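Local coordinates for endoglucanase (Clostridium thermocellum, PDB 2E4T), which is the family 44 endoglucanase module of a larger multi-domain enzyme, hydrolysing internal beta-1,4-glucosidic bonds of cellulose and probably xyloglucan, at residues Q32-A36 and F391-A395; V38-G44 and V102-T108; G365-G371 and S396-T400; I357-Y362 and V377-F381. The contacts are given in a common frame with arbitrary orientation. Numbering follows the deposited sequence.

Contact 1. Residues Q32-A36 and F391-A395; sequences QELDA and FWGDA. With ZN (zinc ion), chain B.
A zinc ion joins two loops 355 residues apart in sequence: Asp-35 OD2 and the backbone oxygen Ala-395 O each lie 2.0 Å from ZN, and Glu-401 on the following helix supplies a further ligand. Both segments follow neighbouring parallel strands of the TIM barrel, 391-395 starting on the last residue of its strand; they are mostly extended until the inverse gamma turn centred on Asp-35 (chi1 m) and the bend at Ala-395. Their directions differ by 57°, with CA of Leu-34 4.7 Å from CA of Ala-395. At the other end Gln-32 (chi1 m, chi2 p) accepts through OE1 from Gly-393 N at 2.8 Å, while NE2 lies over a face of the Trp-392 ring. Leu-34 (m, t) inserts between, CD2 3.4 Å from Gly-393 O and CD1 4.1 Å from Phe-391 CD2. Water 2 bridges Glu-33 O (2.8 Å) and Ala-395 N (2.9 Å); water 1 accepts from Gln-32 N at 3.0 Å and lies 2.8 Å from Phe-391 O and 2.9 Å from Gly-393 O. The principle is metal bridging of two acceptors: Asp-35 OD2 and Ala-395 O approach to 3.1 Å because the cation lies between loops that share just one direct hydrogen bond.

Contact 2. Residues V38-G44 and V102-T108; sequences VTAKRFG and VPYTLIT
Parallel strand pairing inside the TIM barrel is the substance of this contact: strand 40-43 lies beside strand 104-108, their axes 4.8 Å apart at closest approach and 11° from parallel. The register sets Lys-41 against Thr-105, Arg-42 against Leu-106 and Phe-43 against Ile-107. As a rule of parallel pairs, one residue bonds to two partners: Lys-41 N donates to Tyr-104 O and Lys-41 O accepts from Leu-106 N, both 2.9 Å. Further backbone hydrogen bonds run from Phe-43 N to Leu-106 O (2.9 Å) and from Thr-108 N to Phe-43 O (3.0 Å). Lys-41, Phe-43, Thr-105 and Ile-107 occupy the face towards helix 88-99, where Ile-107 (m, m) brings CD1 3.7 Å from Phe-43 CB. Arg-42 and Leu-106 share the opposite face; an extended Arg-42, chi1 to chi3 all t, passes CD 3.9 Å from Leu-106 CD2 and carries its guanidinium to Glu-359, Asn-31 and Asn-185. At the far end Thr-108 OG1, with chi1 m, donates a second hydrogen bond to Phe-43 O at 2.7 Å.

Contact 3. Residues G365-G371 and S396-T400; sequences GNHITGG and SNNYT
Tyr-399, chi1 -83° and chi2 -79°, lays its ring against the start of the helix that begins at Ile-368. Ile-368 CA stands 3.9 Å from the ring centroid and 12° off its normal, a CH-pi contact, and the Ile-368 side chain (t, p) places CD1 3.8 Å from Tyr-399 CE1. The Tyr-399 hydroxyl hydrogen-bonds to Asp-480 O at the end of strand 474-480, so the contact faces the C-terminal beta domain as well as the barrel. The first turns of two TIM-barrel helices, 368-371 and 398-400, meet here, with CA of Gly-371 4.3 Å from CA of Tyr-399. Gly-365 O accepts from Thr-400 N at 3.2 Å and, weakly, from Tyr-399 N at 2.8 Å; a CB on Gly-365 would collide with Asn-397 OD1 and Thr-400 OG1. His-367, the N-cap, adopts chi1 t so that ND1 accepts from Thr-369 N at 3.1 Å; Thr-369 OG1 (chi1 p) is hydrogen-bonded to the same ND1 at 2.8 Å. Thr-400, chi1 m, donates from OG1 to water 3 at 2.9 Å, which in turn donates to Gly-370 O at 2.9 Å.

Contact 4. Residues I357-Y362 and V377-F381; sequences ITEYDY and VLGIF
Strand 354-360 begins its meeting with helix 368-384 at Ile-357, whose side chain (m, m) directs CG1 to within 3.9 Å of Phe-381 CZ. This is the first strand-to-helix half of a beta-alpha-beta unit, the repeating element of a TIM barrel, completed by strand 388-391. Thr-358 and Glu-359 take no part in the contact with 377-381; the chain turns a corner at Glu-359, whose carboxylate forms a salt bridge with Arg-42 and a hydrogen bond with Tyr-285. Tyr-360 returns to the interface with chi1 p and chi2 93°, its backbone extended at phi/psi -166/162. Its ring receives the edge of Phe-381 (chi1 m, chi2 -13°) in a T-shaped pair, centroids 5.5 Å apart and planes at 88°. On the other side of the ring Tyr-360 CE1 is 4.2 Å from Val-377 CG1, and Tyr-360 OH lies 3.9 Å from Leu-378 CD2. After Asp-361, Tyr-362 (chi1 m) points back to the helix, and Val-377, chi1 t, sets CG2 over the ring face, 3.7 Å from its centroid. Val-377 and Phe-381 stand one helical turn apart, linked by Phe-381 N to Val-377 O at 2.8 Å. CA of Ile-357 stays 8.9 Å from CA of Phe-381, and between the two segments no hydrogen bond forms: the join is apolar and aromatic, the polar tie coming earlier on the helix, from Tyr-360 OH to Gln-374.

Overall arrangement
From the N terminus, the chain passes strand 26-30 and enters 32-36, opening the long loop that contact 1 closes only at 391-395, at the end of the last barrel strand. Contact 2 nests within it, pairing 38-44 with 102-108 after 57 intervening residues, and closes before contacts 3 and 4 open, in series with both. Contact 4 also nests within contact 1, joining strand 354-360 to helix 368-384. Contact 3, beside the C-terminal beta domain, opens between the segments of contact 4 and closes at 396-400, crossing contacts 4 and 1. Trp-392 touches Gly-44 and Arg-42 of contact 2, Phe-391 packs on Thr-400 of contact 3, and a probable hydrogen bond from Trp-392 N to Tyr-360 O joins contact 1 to contact 4.

Contact 1. Residues Q32-A36 and F391-A395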
loop_
_atom_site.group_PDB
_atom_site.type_symbol
_atom_site.label_atom_id
_atom_site.label_comp_id
_atom_site.label_asym_id
_atom_site.label_seq_id
_atom_site.Cartn_x
_atom_site.Cartn_y
_atom_site.Cartn_z
ATOM N N GLN A 32 -1.476 6.780 7.408
ATOM C CA GLN A 32 -1.870 7.636 8.512
ATOM C C GLN A 32 -1.752 6.874 9.832
ATOM O O GLN A 32 -1.496 5.665 9.893
ATOM C CB GLN A 32 -3.325 8.143 8.321
ATOM C CG GLN A 32 -3.446 9.245 7.277
ATOM C CD GLN A 32 -3.074 8.823 5.879
ATOM O OE1 GLN A 32 -3.563 7.829 5.333
ATOM N NE2 GLN A 32 -2.183 9.615 5.252
ATOM N N GLU A 33 -1.972 7.609 10.937
ATOM C CA GLU A 33 -1.949 7.042 12.289
ATOM C C GLU A 33 -3.335 6.462 12.565
ATOM O O GLU A 33 -4.306 7.198 12.792
ATOM C CB GLU A 33 -1.577 8.115 13.313
ATOM C CG GLU A 33 -0.136 8.592 13.105
ATOM C CD GLU A 33 0.330 9.709 14.016
ATOM O OE1 GLU A 33 -0.495 10.511 14.517
ATOM O OE2 GLU A 33 1.582 9.806 14.236
ATOM N N LEU A 34 -3.434 5.128 12.524
ATOM C CA LEU A 34 -4.698 4.418 12.665
ATOM C C LEU A 34 -4.867 3.800 14.046
ATOM O O LEU A 34 -3.915 3.446 14.729
ATOM C CB LEU A 34 -4.812 3.298 11.642
ATOM C CG LEU A 34 -4.841 3.713 10.173
ATOM C CD1 LEU A 34 -5.069 2.458 9.294
ATOM C CD2 LEU A 34 -5.893 4.763 9.903
ATOM N N ASP A 35 -6.152 3.554 14.361
ATOM C CA ASP A 35 -6.553 2.722 15.486
ATOM C C ASP A 35 -6.555 1.250 15.040
ATOM O O ASP A 35 -7.594 0.578 14.954
ATOM C CB ASP A 35 -7.953 3.095 15.928
ATOM C CG ASP A 35 -8.120 4.584 16.135
ATOM O OD1 ASP A 35 -7.275 5.175 16.862
ATOM O OD2 ASP A 35 -9.122 5.193 15.644
ATOM N N ALA A 36 -5.368 0.781 14.669
ATOM C CA ALA A 36 -5.211 -0.602 14.204
ATOM C C ALA A 36 -3.758 -0.948 14.433
ATOM O O ALA A 36 -2.860 -0.077 14.431
ATOM C CB ALA A 36 -5.521 -0.741 12.727
ATOM N N PHE A 391 -2.859 1.414 3.427
ATOM C CA PHE A 391 -4.138 2.104 3.273
ATOM C C PHE A 391 -3.932 3.618 3.399
ATOM O O PHE A 391 -3.109 4.079 4.226
ATOM C CB PHE A 391 -5.056 1.612 4.408
ATOM C CG PHE A 391 -6.369 2.357 4.523
ATOM C CD1 PHE A 391 -7.381 2.215 3.574
ATOM C CD2 PHE A 391 -6.589 3.211 5.606
ATOM C CE1 PHE A 391 -8.565 2.926 3.692
ATOM C CE2 PHE A 391 -7.775 3.903 5.737
ATOM C CZ PHE A 391 -8.750 3.766 4.784
ATOM N N TRP A 392 -4.683 4.412 2.629
ATOM C CA TRP A 392 -4.697 5.852 2.766
ATOM C C TRP A 392 -6.058 6.286 3.308
ATOM O O TRP A 392 -7.074 6.066 2.640
ATOM C CB TRP A 392 -4.393 6.569 1.439
ATOM C CG TRP A 392 -4.294 8.066 1.638
ATOM C CD1 TRP A 392 -5.313 8.960 1.786
ATOM C CD2 TRP A 392 -3.076 8.840 1.807
ATOM N NE1 TRP A 392 -4.826 10.243 2.044
ATOM C CE2 TRP A 392 -3.457 10.183 2.067
ATOM C CE3 TRP A 392 -1.721 8.527 1.769
ATOM C CZ2 TRP A 392 -2.497 11.193 2.312
ATOM C CZ3 TRP A 392 -0.771 9.548 2.012
ATOM C CH2 TRP A 392 -1.171 10.861 2.260
ATOM N N GLY A 393 -6.034 6.857 4.510
ATOM C CA GLY A 393 -7.253 7.309 5.160
ATOM C C GLY A 393 -7.029 7.382 6.645
ATOM O O GLY A 393 -6.087 6.807 7.188
ATOM N N ASP A 394 -7.921 8.104 7.332
ATOM C CA ASP A 394 -7.693 8.440 8.736
ATOM C C ASP A 394 -8.386 7.478 9.717
ATOM O O ASP A 394 -9.045 6.495 9.335
ATOM C CB ASP A 394 -8.014 9.913 9.000
ATOM C CG ASP A 394 -9.463 10.226 8.985
ATOM O OD1 ASP A 394 -10.307 9.296 9.168
ATOM O OD2 ASP A 394 -9.787 11.443 8.832
ATOM N N ALA A 395 -8.225 7.798 11.008
ATOM C CA ALA A 395 -8.656 6.934 12.085
ATOM C C ALA A 395 -10.169 6.895 12.255
ATOM O O ALA A 395 -10.697 6.128 13.085
ATOM C CB ALA A 395 -7.973 7.362 13.382
HETATM ZN ZN ZN B . -10.398 4.578 14.289
HETATM O O HOH W 1 -3.852 5.087 6.746
HETATM O O HOH W 2 -5.741 9.270 11.532
#

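Contact 2. Residues V38-G44 and V102-T108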
loop_
_atom_site.group_PDB
_atom_site.type_symbol
_atom_site.label_atom_id
_atom_site.label_comp_id
_atom_site.label_asym_id
_atom_site.label_seq_id
_atom_site.Cartn_x
_atom_site.Cartn_y
_atom_site.Cartn_z
ATOM N N VAL A 38 -0.739 -2.113 12.748
ATOM C CA VAL A 38 -0.278 -2.158 11.369
ATOM C C VAL A 38 1.131 -2.703 11.321
ATOM O O VAL A 38 1.880 -2.700 12.295
ATOM C CB VAL A 38 -0.351 -0.772 10.680
ATOM C CG1 VAL A 38 -1.788 -0.217 10.722
ATOM C CG2 VAL A 38 0.628 0.237 11.250
ATOM N N THR A 39 1.505 -3.184 10.101
ATOM C CA THR A 39 2.809 -3.846 9.950
ATOM C C THR A 39 3.735 -3.128 8.975
ATOM O O THR A 39 4.844 -3.575 8.723
ATOM C CB THR A 39 2.622 -5.291 9.514
ATOM O OG1 THR A 39 1.994 -5.284 8.229
ATOM C CG2 THR A 39 1.772 -6.076 10.508
ATOM N N ALA A 40 3.275 -1.972 8.459
ATOM C CA ALA A 40 4.147 -1.107 7.667
ATOM C C ALA A 40 3.577 0.322 7.828
ATOM O O ALA A 40 2.380 0.520 7.991
ATOM C CB ALA A 40 4.176 -1.504 6.173
ATOM N N LYS A 41 4.519 1.290 7.779
ATOM C CA LYS A 41 4.154 2.701 7.761
ATOM C C LYS A 41 4.854 3.364 6.586
ATOM O O LYS A 41 6.078 3.248 6.442
ATOM C CB LYS A 41 4.561 3.404 9.069
ATOM C CG LYS A 41 3.643 3.117 10.232
ATOM C CD LYS A 41 2.174 3.522 10.024
ATOM C CE LYS A 41 1.934 4.961 9.626
ATOM N NZ LYS A 41 2.338 5.943 10.692
ATOM N N ARG A 42 4.067 4.087 5.779
ATOM C CA ARG A 42 4.596 4.863 4.656
ATOM C C ARG A 42 4.480 6.353 4.953
ATOM O O ARG A 42 3.402 6.836 5.303
ATOM C CB ARG A 42 3.793 4.550 3.382
ATOM C CG ARG A 42 4.140 5.482 2.207
ATOM C CD ARG A 42 3.459 4.983 0.959
ATOM N NE ARG A 42 3.671 5.789 -0.233
ATOM C CZ ARG A 42 2.822 6.676 -0.732
ATOM N NH1 ARG A 42 1.757 7.077 -0.060
ATOM N NH2 ARG A 42 3.094 7.130 -1.977
ATOM N N PHE A 43 5.644 7.036 4.779
ATOM C CA PHE A 43 5.715 8.494 4.746
ATOM C C PHE A 43 5.686 8.879 3.272
ATOM O O PHE A 43 6.690 8.671 2.573
ATOM C CB PHE A 43 7.027 8.935 5.416
ATOM C CG PHE A 43 7.319 10.405 5.300
ATOM C CD1 PHE A 43 6.628 11.339 6.103
ATOM C CD2 PHE A 43 8.304 10.875 4.433
ATOM C CE1 PHE A 43 6.901 12.706 6.013
ATOM C CE2 PHE A 43 8.618 12.266 4.381
ATOM C CZ PHE A 43 7.912 13.142 5.169
ATOM N N GLY A 44 4.514 9.291 2.777
ATOM C CA GLY A 44 4.363 9.484 1.352
ATOM C C GLY A 44 3.165 10.355 1.072
ATOM O O GLY A 44 2.545 10.929 1.969
ATOM N N VAL A 102 6.248 -1.661 14.554
ATOM C CA VAL A 102 6.022 -1.770 13.098
ATOM C C VAL A 102 7.331 -2.148 12.423
ATOM O O VAL A 102 8.317 -1.417 12.581
ATOM C CB VAL A 102 5.521 -0.420 12.554
ATOM C CG1 VAL A 102 5.428 -0.486 11.036
ATOM C CG2 VAL A 102 4.164 -0.080 13.142
ATOM N N PRO A 103 7.381 -3.271 11.686
ATOM C CA PRO A 103 8.674 -3.761 11.167
ATOM C C PRO A 103 9.090 -3.148 9.868
ATOM O O PRO A 103 10.241 -3.342 9.499
ATOM C CB PRO A 103 8.430 -5.256 11.011
ATOM C CG PRO A 103 6.987 -5.367 10.664
ATOM C CD PRO A 103 6.311 -4.311 11.569
ATOM N N TYR A 104 8.258 -2.382 9.167
ATOM C CA TYR A 104 8.647 -1.815 7.883
ATOM C C TYR A 104 8.276 -0.341 7.876
ATOM O O TYR A 104 7.109 0.007 8.013
ATOM C CB TYR A 104 7.956 -2.536 6.694
ATOM C CG TYR A 104 8.716 -2.393 5.404
ATOM C CD1 TYR A 104 9.355 -3.492 4.836
ATOM C CD2 TYR A 104 8.819 -1.154 4.728
ATOM C CE1 TYR A 104 10.125 -3.389 3.687
ATOM C CE2 TYR A 104 9.572 -1.046 3.563
ATOM C CZ TYR A 104 10.248 -2.143 3.069
ATOM O OH TYR A 104 11.048 -1.961 1.962
ATOM N N THR A 105 9.289 0.538 7.643
ATOM C CA THR A 105 9.064 1.937 7.375
ATOM C C THR A 105 9.544 2.232 5.961
ATOM O O THR A 105 10.667 1.857 5.581
ATOM C CB THR A 105 9.823 2.804 8.376
ATOM O OG1 THR A 105 9.293 2.536 9.685
ATOM C CG2 THR A 105 9.644 4.293 8.070
ATOM N N LEU A 106 8.665 2.882 5.183
ATOM C CA LEU A 106 8.922 3.297 3.808
ATOM C C LEU A 106 8.925 4.830 3.769
ATOM O O LEU A 106 7.927 5.459 4.115
ATOM C CB LEU A 106 7.792 2.753 2.916
ATOM C CG LEU A 106 7.774 3.248 1.473
ATOM C CD1 LEU A 106 9.068 2.884 0.751
ATOM C CD2 LEU A 106 6.588 2.640 0.731
ATOM N N ILE A 107 10.104 5.403 3.433
ATOM C CA ILE A 107 10.261 6.856 3.419
ATOM C C ILE A 107 10.361 7.355 1.976
ATOM O O ILE A 107 11.226 6.917 1.215
ATOM C CB ILE A 107 11.535 7.258 4.217
ATOM C CG1 ILE A 107 11.410 6.861 5.685
ATOM C CG2 ILE A 107 11.845 8.751 4.048
ATOM C CD1 ILE A 107 10.194 7.390 6.425
ATOM N N THR A 108 9.519 8.335 1.655
ATOM C CA THR A 108 9.609 8.957 0.320
ATOM C C THR A 108 10.773 9.925 0.266
ATOM O O THR A 108 10.941 10.810 1.143
ATOM C CB THR A 108 8.313 9.656 -0.001
ATOM O OG1 THR A 108 7.252 8.657 -0.068
ATOM C CG2 THR A 108 8.369 10.356 -1.360
#

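Contact 3. Residues G365-G371 and S396-T400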
loop_
_atom_site.group_PDB
_atom_site.type_symbol
_atom_site.label_atom_id
_atom_site.label_comp_id
_atom_site.label_asym_id
_atom_site.label_seq_id
_atom_site.Cartn_x
_atom_site.Cartn_y
_atom_site.Cartn_z
ATOM N N GLY A 365 -15.571 3.492 4.964
ATOM C CA GLY A 365 -14.654 3.024 6.027
ATOM C C GLY A 365 -15.292 2.986 7.399
ATOM O O GLY A 365 -14.776 2.318 8.303
ATOM N N ASN A 366 -16.413 3.702 7.558
ATOM C CA ASN A 366 -17.222 3.698 8.776
ATOM C C ASN A 366 -18.496 2.851 8.619
ATOM O O ASN A 366 -19.429 2.953 9.430
ATOM C CB ASN A 366 -17.557 5.114 9.226
ATOM C CG ASN A 366 -18.414 5.831 8.197
ATOM O OD1 ASN A 366 -18.582 5.380 7.078
ATOM N ND2 ASN A 366 -19.030 6.919 8.615
ATOM N N HIS A 367 -18.493 1.946 7.627
ATOM C CA HIS A 367 -19.634 1.089 7.328
ATOM C C HIS A 367 -19.157 -0.358 7.275
ATOM O O HIS A 367 -18.019 -0.650 6.849
ATOM C CB HIS A 367 -20.231 1.467 5.940
ATOM C CG HIS A 367 -21.534 0.823 5.617
ATOM N ND1 HIS A 367 -21.660 -0.304 4.806
ATOM C CD2 HIS A 367 -22.772 1.208 5.994
ATOM C CE1 HIS A 367 -22.955 -0.584 4.745
ATOM N NE2 HIS A 367 -23.657 0.319 5.441
ATOM N N ILE A 368 -20.056 -1.296 7.592
ATOM C CA ILE A 368 -19.678 -2.708 7.572
ATOM C C ILE A 368 -19.082 -3.088 6.204
ATOM O O ILE A 368 -18.122 -3.908 6.175
ATOM C CB ILE A 368 -20.883 -3.619 7.916
ATOM C CG1 ILE A 368 -20.486 -5.095 7.986
ATOM C CG2 ILE A 368 -22.050 -3.438 6.938
ATOM C CD1 ILE A 368 -19.350 -5.443 8.931
ATOM N N THR A 369 -19.597 -2.561 5.102
ATOM C CA THR A 369 -19.069 -2.979 3.797
ATOM C C THR A 369 -17.637 -2.479 3.566
ATOM O O THR A 369 -16.885 -3.137 2.811
ATOM C CB THR A 369 -19.992 -2.594 2.650
ATOM O OG1 THR A 369 -20.131 -1.147 2.555
ATOM C CG2 THR A 369 -21.317 -3.279 2.732
ATOM N N GLY A 370 -17.241 -1.359 4.169
ATOM C CA GLY A 370 -15.849 -0.965 4.093
ATOM C C GLY A 370 -14.956 -1.908 4.862
ATOM O O GLY A 370 -13.798 -2.162 4.471
ATOM N N GLY A 371 -15.449 -2.471 5.975
ATOM C CA GLY A 371 -14.669 -3.447 6.740
ATOM C C GLY A 371 -14.558 -4.790 6.038
ATOM O O GLY A 371 -13.473 -5.409 6.026
ATOM N N SER A 396 -10.914 7.703 11.474
ATOM C CA SER A 396 -12.367 7.632 11.512
ATOM C C SER A 396 -12.918 6.430 10.739
ATOM O O SER A 396 -14.117 6.146 10.791
ATOM C CB SER A 396 -13.017 8.910 10.991
ATOM O OG SER A 396 -12.885 9.025 9.587
ATOM N N ASN A 397 -12.049 5.732 9.996
ATOM C CA ASN A 397 -12.452 4.555 9.222
ATOM C C ASN A 397 -12.457 3.317 10.117
ATOM O O ASN A 397 -11.581 2.424 10.001
ATOM C CB ASN A 397 -11.526 4.390 8.018
ATOM C CG ASN A 397 -11.653 5.507 7.037
ATOM O OD1 ASN A 397 -12.610 5.536 6.277
ATOM N ND2 ASN A 397 -10.655 6.405 6.980
ATOM N N ASN A 398 -13.400 3.293 11.054
ATOM C CA ASN A 398 -13.380 2.260 12.112
ATOM C C ASN A 398 -13.563 0.843 11.565
ATOM O O ASN A 398 -12.989 -0.098 12.107
ATOM C CB ASN A 398 -14.428 2.554 13.195
ATOM C CG ASN A 398 -15.827 2.734 12.650
ATOM O OD1 ASN A 398 -16.064 3.591 11.778
ATOM N ND2 ASN A 398 -16.798 1.982 13.186
ATOM N N TYR A 399 -14.433 0.678 10.549
ATOM C CA TYR A 399 -14.580 -0.644 9.946
ATOM C C TYR A 399 -13.357 -1.030 9.117
ATOM O O TYR A 399 -12.953 -2.209 9.138
ATOM C CB TYR A 399 -15.893 -0.783 9.185
ATOM C CG TYR A 399 -17.048 -1.129 10.082
ATOM C CD1 TYR A 399 -17.225 -2.429 10.523
ATOM C CD2 TYR A 399 -17.975 -0.157 10.505
ATOM C CE1 TYR A 399 -18.303 -2.777 11.356
ATOM C CE2 TYR A 399 -19.052 -0.489 11.331
ATOM C CZ TYR A 399 -19.227 -1.806 11.741
ATOM O OH TYR A 399 -20.302 -2.104 12.539
ATOM N N THR A 400 -12.722 -0.075 8.402
ATOM C CA THR A 400 -11.477 -0.424 7.729
ATOM C C THR A 400 -10.467 -0.923 8.762
ATOM O O THR A 400 -9.717 -1.910 8.543
ATOM C CB THR A 400 -10.905 0.811 7.004
ATOM O OG1 THR A 400 -11.932 1.448 6.266
ATOM C CG2 THR A 400 -9.718 0.456 6.160
HETATM O O HOH W 3 -12.754 0.432 3.659
#

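Contact 4. Residues I357-Y362 and V377-F381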
loop_
_atom_site.group_PDB
_atom_site.type_symbol
_atom_site.label_atom_id
_atom_site.label_comp_id
_atom_site.label_asym_id
_atom_site.label_seq_id
_atom_site.Cartn_x
_atom_site.Cartn_y
_atom_site.Cartn_z
ATOM N N ILE A 357 1.121 -1.892 -3.133
ATOM C CA ILE A 357 -0.033 -1.001 -3.337
ATOM C C ILE A 357 0.053 0.018 -2.203
ATOM O O ILE A 357 -0.392 -0.235 -1.086
ATOM C CB ILE A 357 -1.373 -1.754 -3.340
ATOM C CG1 ILE A 357 -1.321 -3.022 -4.214
ATOM C CG2 ILE A 357 -2.457 -0.789 -3.729
ATOM C CD1 ILE A 357 -1.013 -2.814 -5.680
ATOM N N THR A 358 0.709 1.171 -2.494
ATOM C CA THR A 358 1.105 2.071 -1.421
ATOM C C THR A 358 0.045 3.142 -1.068
ATOM O O THR A 358 0.217 3.844 -0.057
ATOM C CB THR A 358 2.456 2.723 -1.710
ATOM O OG1 THR A 358 2.362 3.476 -2.904
ATOM C CG2 THR A 358 3.572 1.695 -1.675
ATOM N N GLU A 359 -1.033 3.221 -1.846
ATOM C CA GLU A 359 -2.228 3.929 -1.426
ATOM C C GLU A 359 -3.404 3.158 -2.018
ATOM O O GLU A 359 -3.349 2.728 -3.190
ATOM C CB GLU A 359 -2.343 5.374 -1.916
ATOM C CG GLU A 359 -1.254 6.273 -1.385
ATOM C CD GLU A 359 -1.349 7.725 -1.810
ATOM O OE1 GLU A 359 -2.457 8.186 -2.210
ATOM O OE2 GLU A 359 -0.305 8.435 -1.686
ATOM N N TYR A 360 -4.483 3.032 -1.254
ATOM C CA TYR A 360 -5.735 2.492 -1.720
ATOM C C TYR A 360 -6.776 2.848 -0.641
ATOM O O TYR A 360 -6.433 3.138 0.527
ATOM C CB TYR A 360 -5.692 0.958 -1.927
ATOM C CG TYR A 360 -5.467 0.173 -0.640
ATOM C CD1 TYR A 360 -6.557 -0.288 0.083
ATOM C CD2 TYR A 360 -4.199 -0.059 -0.144
ATOM C CE1 TYR A 360 -6.421 -0.953 1.277
ATOM C CE2 TYR A 360 -4.019 -0.750 1.067
ATOM C CZ TYR A 360 -5.134 -1.174 1.771
ATOM O OH TYR A 360 -5.036 -1.819 2.977
ATOM N N ASP A 361 -8.057 2.782 -1.034
ATOM C CA ASP A 361 -9.197 3.006 -0.120
ATOM C C ASP A 361 -10.418 2.544 -0.870
ATOM O O ASP A 361 -10.735 3.089 -1.928
ATOM C CB ASP A 361 -9.285 4.481 0.231
ATOM C CG ASP A 361 -10.518 4.850 1.064
ATOM O OD1 ASP A 361 -11.162 3.953 1.633
ATOM O OD2 ASP A 361 -10.798 6.096 1.182
ATOM N N TYR A 362 -11.118 1.522 -0.311
ATOM C CA TYR A 362 -12.343 1.012 -0.910
ATOM C C TYR A 362 -13.598 1.773 -0.443
ATOM O O TYR A 362 -14.713 1.430 -0.880
ATOM C CB TYR A 362 -12.454 -0.506 -0.691
ATOM C CG TYR A 362 -11.631 -1.258 -1.709
ATOM C CD1 TYR A 362 -10.221 -1.170 -1.715
ATOM C CD2 TYR A 362 -12.247 -1.976 -2.729
ATOM C CE1 TYR A 362 -9.460 -1.726 -2.735
ATOM C CE2 TYR A 362 -11.507 -2.565 -3.734
ATOM C CZ TYR A 362 -10.118 -2.406 -3.764
ATOM O OH TYR A 362 -9.320 -2.931 -4.755
ATOM N N VAL A 377 -9.691 -7.431 0.563
ATOM C CA VAL A 377 -8.488 -6.916 -0.080
ATOM C C VAL A 377 -7.237 -7.464 0.592
ATOM O O VAL A 377 -6.266 -7.863 -0.094
ATOM C CB VAL A 377 -8.546 -5.365 -0.074
ATOM C CG1 VAL A 377 -7.213 -4.738 -0.451
ATOM C CG2 VAL A 377 -9.650 -4.911 -1.005
ATOM N N LEU A 378 -7.194 -7.437 1.936
ATOM C CA LEU A 378 -5.993 -7.950 2.613
ATOM C C LEU A 378 -5.795 -9.463 2.346
ATOM O O LEU A 378 -4.649 -9.936 2.224
ATOM C CB LEU A 378 -6.071 -7.674 4.096
ATOM C CG LEU A 378 -6.033 -6.202 4.449
ATOM C CD1 LEU A 378 -6.311 -6.052 5.970
ATOM C CD2 LEU A 378 -4.724 -5.538 4.054
ATOM N N GLY A 379 -6.913 -10.211 2.286
ATOM C CA GLY A 379 -6.816 -11.634 1.947
ATOM C C GLY A 379 -6.220 -11.817 0.538
ATOM O O GLY A 379 -5.348 -12.692 0.323
ATOM N N ILE A 380 -6.702 -11.010 -0.411
ATOM C CA ILE A 380 -6.220 -11.053 -1.782
ATOM C C ILE A 380 -4.737 -10.674 -1.851
ATOM O O ILE A 380 -3.946 -11.345 -2.547
ATOM C CB ILE A 380 -7.107 -10.098 -2.644
ATOM C CG1 ILE A 380 -8.517 -10.667 -2.751
ATOM C CG2 ILE A 380 -6.476 -9.846 -4.002
ATOM C CD1 ILE A 380 -9.560 -9.600 -3.046
ATOM N N PHE A 381 -4.360 -9.584 -1.209
ATOM C CA PHE A 381 -2.955 -9.181 -1.222
ATOM C C PHE A 381 -2.078 -10.329 -0.747
ATOM O O PHE A 381 -0.994 -10.597 -1.306
ATOM C CB PHE A 381 -2.724 -7.959 -0.349
ATOM C CG PHE A 381 -3.276 -6.639 -0.883
ATOM C CD1 PHE A 381 -3.718 -6.480 -2.187
ATOM C CD2 PHE A 381 -3.288 -5.540 -0.057
ATOM C CE1 PHE A 381 -4.192 -5.234 -2.660
ATOM C CE2 PHE A 381 -3.761 -4.292 -0.525
ATOM C CZ PHE A 381 -4.170 -4.153 -1.805
#